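Long-range contact in T9SS C-terminal target domain-containing protein (Bacteroides cellulosilyticus, PDB 5JVK), which probably hydrolyses O-glycosidic bonds in carbohydrates as a family 39 glycoside hydrolase of a gut symbiont: residues 360-365 against 413-418. Numbering follows the deposited sequence.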
# COMPACT_ATOMS: atom_id res chain seq x y z
N THR A 360 -3.45 1.68 9.47
CA THR A 360 -4.36 1.05 8.50
C THR A 360 -4.18 -0.47 8.45
O THR A 360 -5.15 -1.22 8.57
CB THR A 360 -4.18 1.62 7.07
OG1 THR A 360 -4.58 2.99 7.06
CG2 THR A 360 -5.01 0.86 6.04
N TYR A 361 -2.94 -0.92 8.29
CA TYR A 361 -2.66 -2.35 8.16
C TYR A 361 -2.80 -3.10 9.49
O TYR A 361 -3.22 -4.26 9.51
CB TYR A 361 -1.29 -2.59 7.52
CG TYR A 361 -1.27 -2.20 6.06
CD1 TYR A 361 -2.02 -2.90 5.13
CD2 TYR A 361 -0.51 -1.12 5.61
CE1 TYR A 361 -2.02 -2.55 3.79
CE2 TYR A 361 -0.50 -0.76 4.27
CZ TYR A 361 -1.26 -1.48 3.36
OH TYR A 361 -1.26 -1.14 2.03
N LEU A 362 -2.48 -2.43 10.60
CA LEU A 362 -2.69 -3.00 11.93
C LEU A 362 -4.18 -3.13 12.25
O LEU A 362 -4.62 -4.18 12.73
CB LEU A 362 -1.98 -2.17 13.00
CG LEU A 362 -0.45 -2.25 12.96
CD1 LEU A 362 0.19 -1.10 13.72
CD2 LEU A 362 0.05 -3.59 13.49
N LEU A 363 -4.96 -2.08 11.98
CA LEU A 363 -6.42 -2.15 12.15
C LEU A 363 -7.10 -3.08 11.14
O LEU A 363 -8.09 -3.74 11.47
CB LEU A 363 -7.04 -0.75 12.10
CG LEU A 363 -6.72 0.18 13.27
CD1 LEU A 363 -7.13 1.61 12.95
CD2 LEU A 363 -7.38 -0.28 14.56
N SER A 364 -6.59 -3.13 9.91
CA SER A 364 -7.13 -4.04 8.88
C SER A 364 -7.00 -5.51 9.30
O SER A 364 -7.96 -6.27 9.21
CB SER A 364 -6.45 -3.81 7.54
OG SER A 364 -6.85 -4.77 6.58
N ARG A 365 -5.81 -5.89 9.78
CA ARG A 365 -5.58 -7.24 10.30
C ARG A 365 -6.41 -7.52 11.56
O ARG A 365 -6.90 -8.64 11.74
CB ARG A 365 -4.09 -7.46 10.59
CG ARG A 365 -3.68 -8.90 10.89
CD ARG A 365 -3.73 -9.80 9.66
NE ARG A 365 -2.76 -9.41 8.64
CZ ARG A 365 -1.45 -9.66 8.66
NH1 ARG A 365 -0.89 -10.31 9.68
NH2 ARG A 365 -0.68 -9.25 7.66
N SER A 413 7.20 -6.16 8.60
CA SER A 413 8.11 -7.08 9.29
C SER A 413 7.57 -7.64 10.61
O SER A 413 7.94 -8.74 11.02
CB SER A 413 9.47 -6.41 9.54
OG SER A 413 9.40 -5.49 10.62
N LEU A 414 6.71 -6.86 11.27
CA LEU A 414 6.09 -7.27 12.54
C LEU A 414 4.79 -8.04 12.34
O LEU A 414 4.61 -9.08 12.97
CB LEU A 414 5.86 -6.05 13.43
CG LEU A 414 7.14 -5.60 14.14
CD1 LEU A 414 7.37 -4.10 14.07
CD2 LEU A 414 7.14 -6.10 15.58
N LEU A 415 3.90 -7.53 11.49
CA LEU A 415 2.60 -8.18 11.20
C LEU A 415 2.76 -9.59 10.64
O LEU A 415 2.11 -10.52 11.11
CB LEU A 415 1.77 -7.36 10.19
CG LEU A 415 0.86 -6.26 10.73
CD1 LEU A 415 0.37 -5.38 9.59
CD2 LEU A 415 -0.32 -6.85 11.49
N LYS A 416 3.61 -9.72 9.63
CA LYS A 416 3.78 -10.97 8.89
C LYS A 416 2.40 -11.51 8.47
O LYS A 416 1.63 -10.78 7.83
CB LYS A 416 4.60 -11.98 9.70
CG LYS A 416 5.99 -11.53 10.12
CD LYS A 416 6.72 -12.68 10.81
CE LYS A 416 8.14 -12.34 11.20
NZ LYS A 416 8.19 -11.55 12.46
N ASN A 417 2.06 -12.75 8.84
CA ASN A 417 0.73 -13.29 8.65
C ASN A 417 0.12 -13.73 9.97
O ASN A 417 -0.67 -14.68 10.02
CB ASN A 417 0.81 -14.43 7.65
CG ASN A 417 1.08 -13.93 6.25
OD1 ASN A 417 2.16 -14.11 5.70
ND2 ASN A 417 0.09 -13.28 5.68
N TYR A 418 0.47 -13.03 11.05
CA TYR A 418 -0.07 -13.29 12.37
C TYR A 418 -1.54 -12.85 12.44
O TYR A 418 -1.91 -11.85 11.83
CB TYR A 418 0.73 -12.56 13.46
CG TYR A 418 2.17 -13.03 13.63
CD1 TYR A 418 2.47 -14.38 13.78
CD2 TYR A 418 3.22 -12.11 13.70
CE1 TYR A 418 3.78 -14.81 13.97
CE2 TYR A 418 4.53 -12.52 13.88
CZ TYR A 418 4.81 -13.87 14.01
OH TYR A 418 6.11 -14.30 14.19
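Arg365, near the end of helix 350-366, carries the polar half of this contact by reaching the carbonyls where helix 403-415 runs out into strand 419-425. Its CG stands anti to the backbone N (chi1 -169°), and bends at chi2 and chi3 curl the chain so that the guanidinium meets the turn edge-on. Arg365 NH1 donates to Tyr418 O at 2.8 Å; this oxygen lies in the guanidinium plane and receives the donor on a lone pair. Arg365 NH2 bonds Lys416 O, also at 2.8 Å, from above that carbonyl's plane. Weak bonds from Arg365 NH1 to Leu415 O (3.3 Å) and to Lys416 O add to the grip. The turn itself has Lys416 at positive phi (49°) and Tyr418 N bonded back to Leu415 O at 3.0 Å.

Apolar contacts centre on Leu415, which points at helix 350-366. Leu415 CD2 lies over one guanidinium face, toward the rim, and touches Arg365 CB and, at 3.8 Å, Leu362 CD2, the two leucines crossing obliquely. Leu415 CD1 rests on Tyr361 CB at 3.9 Å, while the tyrosine hydroxyl bonds Val373 O on barrel strand 373-375.

The contact thus joins the helix between the seventh and eighth (beta/alpha)8-barrel strands to the end of the helix after the eighth, where the antiparallel beta domain begins with strand 419-425. Because NH2 also forms a salt bridge with Asp105, the buried arginine charge is probably balanced by that carboxylate and further stabilised by the turn's carbonyl dipoles.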